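Local atomic coordinates of nodulation protein S (Bradyrhizobium sp., PDB entry 3OFK), a protein that probably transfers a methyl group from S-adenosylmethionine to a nitrogen of the Nod factor, the lipochitooligosaccharide signal of root nodulation, during its synthesis. Residues Asn54-Gly59 with Thr77-Met82; Arg84-Ala89 with Ile99-Thr104; Glu113-Ile118 with Val141-Pro146; Gly147-Phe152 with Leu199-Asn204. All coordinates share one frame; numbering follows the deposited sequence.

The four contacts sample one mixed seven-stranded sheet, the Rossmann-like core of a SAM-dependent methyltransferase, and follow one another along the chain. Contact 1 pairs strands 52-58 and 73-80 near the middle; contact 2, its centre about 8 Å away, packs helix 83-92 on the edge strand 99-103, beside 73-80. On the other flank, contact 3 ties the start of strand 115-121 to the short strand 144-145, and contact 4, about 10 Å from it between centres, joins parallel strand 148-155 to antiparallel strand 196-203. Contacts 2 and 4 lie about 23 Å apart between centres. Contact 1 contributes Gly59, Asp80, Val81 and Met82 to the S-adenosyl-L-homocysteine pocket; contact 2 adds Ala85 and Thr104.

Contact 1 (Asn54-Gly59 with Thr77-Met82); sequences NGLEIG and TVIDVM. With SAH (S-adenosyl-L-homocysteine), chain E.
Gly55 O takes a nearly straight bond from Thr77 N (2.8 Å, 173°). A water joins the same end of the pair: it donates to Gly55 O and to Asn54 OD1, and accepts from Thr77 OG1. At Leu56, CG stands anti to the backbone N (chi1 177°), and CD1 beyond it rests against Thr77 CG2 at 3.7 Å, with Ile79 CG2 a little farther off. Glu57 uses both its N and its O toward strand 77-80, N to Thr77 O and O to Ile79 N, the alternation of a parallel pair. Its side chain runs alongside Val78, OE1 lying 3.7 Å from Val78 CG1, while that oxygen is hydrogen-bonded to Thr66. Helix 64-69 connects these two strands in the chain, making a right-handed beta-alpha-beta unit, the opening unit of the Rossmann-like methyltransferase fold. Ile58 lies beside Ile79, CG1 to CG1. Gly59 N bonds to Ile79 O, and its own O accepts from the amino N of S-adenosyl-L-homocysteine (2.7 Å). With no side chain, Gly59 lies close beside the ribose. Across from it, Asp80 grips the ribose with both oxygens, OD1 taking O2' (2.7 Å) and OD2 taking O3' (2.5 Å). OD1 also accepts from Met82 N on its anti lone pair, an Asx turn that helps fix the carboxylate, and Cys60 N binds OD2.

Contact 2 (Arg84-Ala89 with Ile99-Thr104); sequences RAIGRA and ISWAAT
The indole of Trp101 meets helix 84-89 with its six-membered ring: the carbonyl O of Ile86 lies over one face, while the methyl of Ala89 approaches obliquely. Ile99, from the same strand as the tryptophan, covers the opposite face, its CG2 standing 3.3 Å above the plane and offset toward the rim. The Ala89 contact is tight, CB lying 3.4 Å from Trp101 CZ3 and about as close to CH2. Trp101 CG is anti to the carbonyl carbon, beside the backbone N (chi1 -44°).

Ile86 carries the other half of the contact. Its side chain and that of Trp101 run antiparallel to each other, and different branches of the isoleucine meet different parts of the tryptophan. CG2 touches Trp101 CB at 3.7 Å, near the root of the side chain, whereas CD1 lies 4.0 Å from CE3 of the ring. The same CD1 comes to 3.7 Å from the carbonyl O of Ala102, and CG1 rests more loosely on Ala103, 4.2 Å from its CB. No hydrogen bond crosses between the segments; the association is apolar, as expected where a helix lies on a sheet.

The helix runs nearly antiparallel to the strand, at 156°, as the returning helix of the beta-alpha-beta unit 73-80, 83-92, 99-103. Strand 99-103 hydrogen-bonds to strand 73-80 through Ser100 and Ala102, Trp101 also touches Val78 there, and Arg88 on the helix binds backbone carbonyls of Leu21, Asn23 and Asp24, at and just after the end of helix 13-21.

Contact 3 (Glu113-Ile118 with Val141-Pro146); sequences ELFDLI and VKMLAP
Phe115 runs alongside Met143, and the sulfur comes to the edge of the ring in a Met-aromatic contact: SD is 4.0 Å from CE2 and 80° off the ring normal as seen from the centroid. In Met143, SD stands anti to CA (chi2 -179°), which extends the chain to the ring edge. The backbones join by two bonds of a short parallel bridge. Phe115 N donates to Met143 O (2.9 Å), and Ala145 N donates to Phe115 O from well above the carbonyl plane, 52° out of it. Leu144 CD2 also packs on Phe115 O, at 3.4 Å, and crosses to Ile118, whose CD1 lies 4.1 Å from Leu144 CG. On the more exposed side, Leu114 packs on residues 142-145, CD2 against Lys142 O (3.4 Å) and CB against Ala145. Glu113 O is buried here with no partner in the model. The pairing joins the short strand 144-145, just after helix 130-142, to the start of strand 115-121. That strand lies between 52-58, where Phe115 touches Leu56, and 148-155, where Ile118 is hydrogen-bonded to His149 and Val151; Leu144 packs on Leu150, and Asp116 reaches back to bond Asn54 N.

Contact 4 (Gly147-Phe152 with Leu199-Asn204); sequences GGHLVF and LARFRN
Arg201 crosses to His149 by a chain that stays extended from CG to NE. From CB, which points to the same face of the sheet as Val151, CG runs anti to the backbone N (chi1 -178°) and lies 4.0 Å from Val151 CG2. NE then passes over the near side of the imidazole, 3.7 Å from His149 CD2, and CZ settles closer above that carbon, at 3.3 Å. NH2 lies over the ring centre, 3.1 Å above its plane, and NH1 lies beyond the ring rim near NE2. Guanidinium and imidazole are thus stacked flat, centres 3.5 Å apart and planes at 12°; none of the close N-N approaches has the angle of a hydrogen bond. NH2 is instead bonded to Ser49 OG. Arg203, two residues on, brings CG to His149 NE2 obliquely, from the side of the imidazole opposite Arg201.

These strands form an antiparallel pair within the mixed sheet, the point where the otherwise parallel Rossmann-like order is broken by a reversed strand, as in class I methyltransferases. Hydrogen-bonded pairs, Leu150 with Phe202 and Phe152 with Ala200, alternate with non-hydrogen-bonded ones, His149 with Arg203 and Val151 with Arg201. Phe202 N gives Leu150 O an almost straight bond, 2.7 Å and 178°.

On the other face Phe202 sets CD2 against Leu150 CD2, 4.3 Å away, and Phe152 CB lies obliquely to its ring; helix 169-179 covers both phenylalanines through Leu176.

Contact 1 (Asn54-Gly59 with Thr77-Met82)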
# COMPACT_ATOMS: atom_id res chain seq x y z
N ASN A 54 10.17 12.69 -4.21
CA ASN A 54 8.89 13.11 -3.66
C ASN A 54 8.03 11.90 -3.64
O ASN A 54 7.45 11.56 -4.66
CB ASN A 54 8.27 14.21 -4.53
CG ASN A 54 7.14 14.93 -3.84
OD1 ASN A 54 7.11 15.02 -2.62
ND2 ASN A 54 6.21 15.48 -4.64
N GLY A 55 8.01 11.20 -2.52
CA GLY A 55 7.35 9.90 -2.46
C GLY A 55 5.96 9.99 -1.81
O GLY A 55 5.72 10.89 -0.99
N LEU A 56 5.07 9.08 -2.19
CA LEU A 56 3.73 8.95 -1.56
C LEU A 56 3.50 7.51 -1.05
O LEU A 56 3.63 6.53 -1.80
CB LEU A 56 2.61 9.35 -2.52
CG LEU A 56 1.14 9.21 -2.02
CD1 LEU A 56 0.82 10.20 -0.91
CD2 LEU A 56 0.13 9.34 -3.16
N GLU A 57 3.12 7.37 0.20
CA GLU A 57 2.76 6.06 0.70
C GLU A 57 1.28 6.11 1.00
O GLU A 57 0.83 7.06 1.70
CB GLU A 57 3.53 5.69 1.96
CG GLU A 57 3.23 4.22 2.40
CD GLU A 57 3.59 3.87 3.84
OE1 GLU A 57 3.79 4.77 4.68
OE2 GLU A 57 3.71 2.66 4.13
N ILE A 58 0.53 5.14 0.45
CA ILE A 58 -0.95 5.05 0.62
C ILE A 58 -1.28 3.88 1.52
O ILE A 58 -1.18 2.72 1.08
CB ILE A 58 -1.68 4.86 -0.71
CG1 ILE A 58 -1.50 6.10 -1.55
CG2 ILE A 58 -3.21 4.58 -0.48
CD1 ILE A 58 -1.79 5.89 -3.05
N GLY A 59 -1.70 4.18 2.76
CA GLY A 59 -1.96 3.14 3.78
C GLY A 59 -0.69 2.77 4.56
O GLY A 59 0.17 2.07 4.04
N THR A 77 5.16 11.95 1.52
CA THR A 77 3.78 12.16 1.96
C THR A 77 3.14 10.80 2.25
O THR A 77 3.34 9.82 1.51
CB THR A 77 3.03 12.95 0.85
OG1 THR A 77 3.76 14.17 0.66
CG2 THR A 77 1.52 13.23 1.18
N VAL A 78 2.33 10.75 3.31
CA VAL A 78 1.70 9.49 3.73
C VAL A 78 0.18 9.76 3.97
O VAL A 78 -0.21 10.72 4.65
CB VAL A 78 2.30 9.01 5.03
CG1 VAL A 78 1.62 7.69 5.52
CG2 VAL A 78 3.80 8.82 4.90
N ILE A 79 -0.69 8.97 3.35
CA ILE A 79 -2.11 9.13 3.56
C ILE A 79 -2.62 7.84 4.15
O ILE A 79 -2.04 6.77 3.98
CB ILE A 79 -2.91 9.59 2.32
CG1 ILE A 79 -3.00 8.52 1.23
CG2 ILE A 79 -2.26 10.89 1.72
CD1 ILE A 79 -4.25 8.63 0.37
N ASP A 80 -3.67 7.99 4.93
CA ASP A 80 -4.36 6.88 5.51
C ASP A 80 -5.76 7.33 5.91
O ASP A 80 -5.97 8.43 6.44
CB ASP A 80 -3.62 6.36 6.73
CG ASP A 80 -4.01 4.93 7.04
OD1 ASP A 80 -5.19 4.67 7.44
OD2 ASP A 80 -3.16 4.06 6.76
N VAL A 81 -6.73 6.48 5.65
CA VAL A 81 -8.11 6.78 5.95
C VAL A 81 -8.36 6.80 7.46
O VAL A 81 -9.33 7.40 7.92
CB VAL A 81 -9.01 5.74 5.29
CG1 VAL A 81 -8.99 4.43 6.08
CG2 VAL A 81 -10.41 6.29 5.18
N MET A 82 -7.47 6.18 8.24
CA MET A 82 -7.61 6.10 9.68
C MET A 82 -6.71 7.05 10.46
O MET A 82 -5.50 6.85 10.50
CB MET A 82 -7.31 4.67 10.15
CG MET A 82 -8.21 3.59 9.50
SD MET A 82 -9.97 3.88 9.73
CE MET A 82 -10.15 3.51 11.46
N SAH E . 0.99 -0.35 3.08
CA SAH E . 1.36 -0.92 4.37
CB SAH E . 0.13 -1.01 5.26
CG SAH E . -0.99 -1.97 4.89
SD SAH E . -2.30 -2.15 6.15
C SAH E . 2.06 -2.29 4.27
O SAH E . 2.04 -2.94 3.23
OXT SAH E . 2.65 -2.75 5.25
C5' SAH E . -3.54 -1.14 5.27
C4' SAH E . -3.60 0.34 5.58
O4' SAH E . -4.45 0.97 4.61
C3' SAH E . -4.17 0.67 6.96
O3' SAH E . -3.38 1.70 7.57
C2' SAH E . -5.59 1.18 6.62
O2' SAH E . -6.07 2.10 7.58
C1' SAH E . -5.35 1.82 5.29
N9 SAH E . -6.51 2.06 4.41
C8 SAH E . -7.58 1.22 4.19
N7 SAH E . -8.39 1.80 3.27
C5 SAH E . -7.86 2.98 2.90
C6 SAH E . -8.30 3.90 1.95
N6 SAH E . -9.49 3.69 1.33
N1 SAH E . -7.55 5.03 1.75
C2 SAH E . -6.36 5.21 2.45
N3 SAH E . -5.92 4.26 3.37
C4 SAH E . -6.66 3.14 3.58
O HOH W 1 6.11 13.71 -0.70

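Contact 2 (Arg84-Ala89 with Ile99-Thr104)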
# COMPACT_ATOMS: atom_id res chain seq x y z
N ARG A 84 -6.00 6.98 13.56
CA ARG A 84 -5.14 6.15 14.43
C ARG A 84 -3.88 5.63 13.70
O ARG A 84 -2.82 5.52 14.34
CB ARG A 84 -5.94 4.99 15.08
CG ARG A 84 -5.12 4.06 16.03
CD ARG A 84 -4.97 4.60 17.44
NE ARG A 84 -3.60 4.98 17.82
CZ ARG A 84 -3.16 6.23 18.08
NH1 ARG A 84 -3.96 7.31 17.99
NH2 ARG A 84 -1.90 6.41 18.44
N ALA A 85 -3.95 5.41 12.37
CA ALA A 85 -2.78 4.97 11.60
C ALA A 85 -1.73 6.11 11.51
O ALA A 85 -0.54 5.90 11.77
CB ALA A 85 -3.17 4.48 10.22
N ILE A 86 -2.21 7.31 11.18
CA ILE A 86 -1.33 8.50 11.16
C ILE A 86 -0.67 8.67 12.54
O ILE A 86 0.54 8.86 12.63
CB ILE A 86 -2.11 9.79 10.79
CG1 ILE A 86 -2.91 9.63 9.47
CG2 ILE A 86 -1.20 11.02 10.80
CD1 ILE A 86 -2.13 9.14 8.31
N GLY A 87 -1.43 8.55 13.62
CA GLY A 87 -0.89 8.80 14.94
C GLY A 87 0.24 7.85 15.33
O GLY A 87 1.29 8.28 15.82
N ARG A 88 -0.01 6.55 15.14
CA ARG A 88 1.00 5.50 15.42
C ARG A 88 2.25 5.62 14.53
O ARG A 88 3.40 5.53 15.03
CB ARG A 88 0.34 4.13 15.31
CG ARG A 88 -0.63 3.83 16.45
CD ARG A 88 -1.03 2.38 16.48
NE ARG A 88 0.09 1.53 16.91
CZ ARG A 88 -0.02 0.27 17.31
NH1 ARG A 88 -1.21 -0.34 17.37
NH2 ARG A 88 1.08 -0.38 17.70
N ALA A 89 2.05 5.86 13.23
CA ALA A 89 3.13 5.87 12.26
C ALA A 89 4.01 7.09 12.47
O ALA A 89 5.24 6.96 12.45
CB ALA A 89 2.60 5.81 10.81
N ILE A 99 8.54 14.36 6.43
CA ILE A 99 7.33 13.56 6.19
C ILE A 99 6.05 14.42 6.43
O ILE A 99 6.01 15.17 7.41
CB ILE A 99 7.25 12.29 7.07
CG1 ILE A 99 8.58 11.51 7.04
CG2 ILE A 99 6.04 11.41 6.68
CD1 ILE A 99 8.53 10.13 7.77
N SER A 100 5.08 14.33 5.49
CA SER A 100 3.76 14.98 5.58
C SER A 100 2.71 13.90 5.73
O SER A 100 2.89 12.83 5.12
CB SER A 100 3.45 15.67 4.24
OG SER A 100 3.97 16.95 4.26
N TRP A 101 1.61 14.17 6.43
CA TRP A 101 0.54 13.21 6.59
C TRP A 101 -0.83 13.79 6.30
O TRP A 101 -1.10 15.00 6.50
CB TRP A 101 0.54 12.60 8.00
CG TRP A 101 1.88 12.22 8.53
CD1 TRP A 101 2.86 13.06 9.01
CD2 TRP A 101 2.39 10.89 8.69
NE1 TRP A 101 3.94 12.33 9.43
CE2 TRP A 101 3.67 10.99 9.26
CE3 TRP A 101 1.88 9.61 8.39
CZ2 TRP A 101 4.47 9.87 9.54
CZ3 TRP A 101 2.65 8.51 8.68
CH2 TRP A 101 3.94 8.65 9.23
N ALA A 102 -1.73 12.92 5.88
CA ALA A 102 -3.14 13.30 5.73
C ALA A 102 -4.05 12.12 6.07
O ALA A 102 -3.83 11.03 5.60
CB ALA A 102 -3.38 13.84 4.33
N ALA A 103 -5.06 12.34 6.93
CA ALA A 103 -6.03 11.33 7.25
C ALA A 103 -7.12 11.49 6.22
O ALA A 103 -8.02 12.32 6.36
CB ALA A 103 -6.58 11.50 8.71
N THR A 104 -6.97 10.78 5.11
CA THR A 104 -7.95 10.85 4.02
C THR A 104 -7.98 9.51 3.33
O THR A 104 -6.99 8.79 3.27
CB THR A 104 -7.60 11.93 2.95
OG1 THR A 104 -7.18 13.13 3.59
CG2 THR A 104 -8.80 12.26 2.08

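Contact 3 (Glu113-Ile118 with Val141-Pro146)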
# COMPACT_ATOMS: atom_id res chain seq x y z
N GLU A 113 0.25 18.00 -6.11
CA GLU A 113 1.51 17.23 -6.01
C GLU A 113 1.63 16.13 -7.07
O GLU A 113 0.67 15.39 -7.34
CB GLU A 113 1.62 16.50 -4.65
CG GLU A 113 2.03 17.32 -3.44
CD GLU A 113 3.52 17.33 -3.20
OE1 GLU A 113 4.22 18.20 -3.76
OE2 GLU A 113 4.00 16.48 -2.44
N LEU A 114 2.82 16.03 -7.66
CA LEU A 114 3.19 14.85 -8.45
C LEU A 114 4.34 14.15 -7.73
O LEU A 114 5.26 14.81 -7.25
CB LEU A 114 3.57 15.22 -9.89
CG LEU A 114 2.46 15.93 -10.68
CD1 LEU A 114 2.95 16.39 -12.08
CD2 LEU A 114 1.20 15.07 -10.77
N PHE A 115 4.24 12.82 -7.65
CA PHE A 115 5.18 11.94 -6.93
C PHE A 115 5.96 11.02 -7.88
O PHE A 115 5.39 10.38 -8.76
CB PHE A 115 4.43 11.09 -5.90
CG PHE A 115 3.58 11.90 -4.97
CD1 PHE A 115 4.15 12.54 -3.88
CD2 PHE A 115 2.22 12.07 -5.22
CE1 PHE A 115 3.39 13.31 -3.04
CE2 PHE A 115 1.44 12.85 -4.37
CZ PHE A 115 2.03 13.47 -3.28
N ASP A 116 7.27 10.95 -7.69
CA ASP A 116 8.09 10.01 -8.48
C ASP A 116 8.08 8.57 -7.92
O ASP A 116 8.59 7.63 -8.55
CB ASP A 116 9.52 10.53 -8.68
CG ASP A 116 10.25 10.79 -7.38
OD1 ASP A 116 9.61 11.15 -6.40
OD2 ASP A 116 11.49 10.65 -7.35
N LEU A 117 7.50 8.38 -6.73
CA LEU A 117 7.19 7.05 -6.22
C LEU A 117 5.86 7.08 -5.50
O LEU A 117 5.65 7.94 -4.64
CB LEU A 117 8.24 6.54 -5.23
CG LEU A 117 8.01 5.13 -4.66
CD1 LEU A 117 8.07 4.03 -5.75
CD2 LEU A 117 9.10 4.90 -3.59
N ILE A 118 4.98 6.15 -5.86
CA ILE A 118 3.80 5.87 -5.07
C ILE A 118 3.82 4.42 -4.66
O ILE A 118 4.00 3.52 -5.48
CB ILE A 118 2.54 6.13 -5.88
CG1 ILE A 118 2.50 7.59 -6.31
CG2 ILE A 118 1.31 5.75 -5.06
CD1 ILE A 118 1.32 7.92 -7.24
N VAL A 141 -2.68 7.28 -10.85
CA VAL A 141 -2.03 7.50 -12.14
C VAL A 141 -1.83 8.99 -12.35
O VAL A 141 -0.72 9.43 -12.68
CB VAL A 141 -2.83 6.90 -13.33
CG1 VAL A 141 -2.23 7.34 -14.70
CG2 VAL A 141 -2.88 5.40 -13.19
N LYS A 142 -2.89 9.76 -12.10
CA LYS A 142 -2.85 11.21 -12.25
C LYS A 142 -1.75 11.86 -11.40
O LYS A 142 -1.09 12.79 -11.87
CB LYS A 142 -4.20 11.84 -11.91
CG LYS A 142 -4.20 13.38 -11.84
CD LYS A 142 -5.59 13.91 -11.41
CE LYS A 142 -5.47 14.95 -10.30
NZ LYS A 142 -5.03 14.31 -9.02
N MET A 143 -1.56 11.38 -10.16
CA MET A 143 -0.51 11.92 -9.26
C MET A 143 0.93 11.38 -9.52
O MET A 143 1.85 11.73 -8.77
CB MET A 143 -0.84 11.64 -7.79
CG MET A 143 -2.08 12.33 -7.23
SD MET A 143 -2.28 11.88 -5.47
CE MET A 143 -2.76 10.19 -5.50
N LEU A 144 1.12 10.50 -10.51
CA LEU A 144 2.48 10.05 -10.86
C LEU A 144 3.18 11.15 -11.67
O LEU A 144 2.57 11.73 -12.57
CB LEU A 144 2.46 8.75 -11.68
CG LEU A 144 2.81 7.42 -11.00
CD1 LEU A 144 2.87 6.27 -12.01
CD2 LEU A 144 4.13 7.53 -10.23
N ALA A 145 4.44 11.43 -11.33
CA ALA A 145 5.26 12.35 -12.11
C ALA A 145 5.57 11.71 -13.49
O ALA A 145 5.60 10.49 -13.60
CB ALA A 145 6.56 12.65 -11.38
N PRO A 146 5.80 12.54 -14.54
CA PRO A 146 6.09 12.03 -15.89
C PRO A 146 7.11 10.88 -16.07
O PRO A 146 7.08 10.22 -17.11
CB PRO A 146 6.56 13.28 -16.63
CG PRO A 146 5.72 14.34 -16.06
CD PRO A 146 5.55 14.00 -14.59

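Contact 4 (Gly147-Phe152 with Leu199-Asn204)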
# COMPACT_ATOMS: atom_id res chain seq x y z
N GLY A 147 8.00 10.65 -15.10
CA GLY A 147 8.92 9.50 -15.18
C GLY A 147 8.83 8.54 -14.00
O GLY A 147 9.66 7.63 -13.88
N GLY A 148 7.83 8.75 -13.14
CA GLY A 148 7.79 8.12 -11.84
C GLY A 148 7.30 6.70 -11.88
O GLY A 148 6.76 6.25 -12.90
N HIS A 149 7.51 5.98 -10.78
CA HIS A 149 7.07 4.59 -10.66
C HIS A 149 6.01 4.42 -9.61
O HIS A 149 5.96 5.18 -8.63
CB HIS A 149 8.23 3.65 -10.33
CG HIS A 149 9.27 3.58 -11.40
ND1 HIS A 149 10.24 4.55 -11.56
CD2 HIS A 149 9.48 2.68 -12.39
CE1 HIS A 149 11.01 4.24 -12.58
NE2 HIS A 149 10.57 3.11 -13.11
N LEU A 150 5.19 3.39 -9.81
CA LEU A 150 4.18 3.00 -8.85
C LEU A 150 4.50 1.58 -8.45
O LEU A 150 4.72 0.74 -9.30
CB LEU A 150 2.79 3.13 -9.48
CG LEU A 150 1.57 2.78 -8.60
CD1 LEU A 150 0.34 3.66 -8.99
CD2 LEU A 150 1.24 1.27 -8.68
N VAL A 151 4.62 1.34 -7.15
CA VAL A 151 4.93 0.02 -6.61
C VAL A 151 3.69 -0.47 -5.92
O VAL A 151 3.27 0.12 -4.94
CB VAL A 151 6.11 0.06 -5.61
CG1 VAL A 151 6.16 -1.24 -4.81
CG2 VAL A 151 7.38 0.26 -6.35
N PHE A 152 3.09 -1.53 -6.47
CA PHE A 152 1.83 -2.06 -6.00
C PHE A 152 2.07 -3.43 -5.43
O PHE A 152 2.88 -4.21 -5.95
CB PHE A 152 0.84 -2.17 -7.15
CG PHE A 152 -0.35 -3.06 -6.87
CD1 PHE A 152 -1.41 -2.62 -6.05
CD2 PHE A 152 -0.40 -4.35 -7.41
CE1 PHE A 152 -2.51 -3.45 -5.81
CE2 PHE A 152 -1.48 -5.19 -7.16
CZ PHE A 152 -2.54 -4.73 -6.35
N LEU A 199 3.57 -8.60 -6.16
CA LEU A 199 4.01 -7.22 -6.23
C LEU A 199 4.43 -6.95 -7.65
O LEU A 199 5.00 -7.83 -8.32
CB LEU A 199 5.20 -6.94 -5.30
CG LEU A 199 5.15 -7.51 -3.87
CD1 LEU A 199 6.28 -6.92 -2.99
CD2 LEU A 199 3.83 -7.18 -3.28
N ALA A 200 4.17 -5.74 -8.10
CA ALA A 200 4.57 -5.28 -9.43
C ALA A 200 4.95 -3.79 -9.35
O ALA A 200 4.31 -2.99 -8.65
CB ALA A 200 3.45 -5.50 -10.45
N ARG A 201 6.00 -3.45 -10.08
CA ARG A 201 6.47 -2.10 -10.20
C ARG A 201 6.08 -1.61 -11.58
O ARG A 201 6.44 -2.23 -12.60
CB ARG A 201 7.99 -2.06 -10.00
CG ARG A 201 8.62 -0.67 -10.05
CD ARG A 201 10.11 -0.79 -9.77
NE ARG A 201 10.81 0.50 -9.72
CZ ARG A 201 11.67 0.96 -10.63
NH1 ARG A 201 11.98 0.24 -11.72
NH2 ARG A 201 12.25 2.16 -10.45
N PHE A 202 5.35 -0.50 -11.61
CA PHE A 202 4.88 0.10 -12.87
C PHE A 202 5.58 1.42 -13.15
O PHE A 202 5.96 2.15 -12.22
CB PHE A 202 3.37 0.30 -12.81
CG PHE A 202 2.59 -0.99 -12.76
CD1 PHE A 202 2.01 -1.52 -13.91
CD2 PHE A 202 2.40 -1.65 -11.56
CE1 PHE A 202 1.30 -2.69 -13.87
CE2 PHE A 202 1.66 -2.83 -11.51
CZ PHE A 202 1.10 -3.34 -12.67
N ARG A 203 5.80 1.72 -14.43
CA ARG A 203 6.33 3.00 -14.84
C ARG A 203 5.27 3.79 -15.59
O ARG A 203 4.42 3.23 -16.29
CB ARG A 203 7.56 2.84 -15.75
CG ARG A 203 8.41 4.11 -15.84
CD ARG A 203 9.68 3.96 -16.70
NE ARG A 203 9.39 3.55 -18.07
CZ ARG A 203 9.48 2.30 -18.53
NH1 ARG A 203 9.86 1.29 -17.74
NH2 ARG A 203 9.19 2.05 -19.81
N ASN A 204 5.33 5.11 -15.44
CA ASN A 204 4.43 6.01 -16.10
C ASN A 204 4.98 6.28 -17.47
O ASN A 204 5.97 7.02 -17.59
CB ASN A 204 4.32 7.33 -15.33
CG ASN A 204 3.12 8.17 -15.76
OD1 ASN A 204 2.14 7.66 -16.28
ND2 ASN A 204 3.19 9.47 -15.50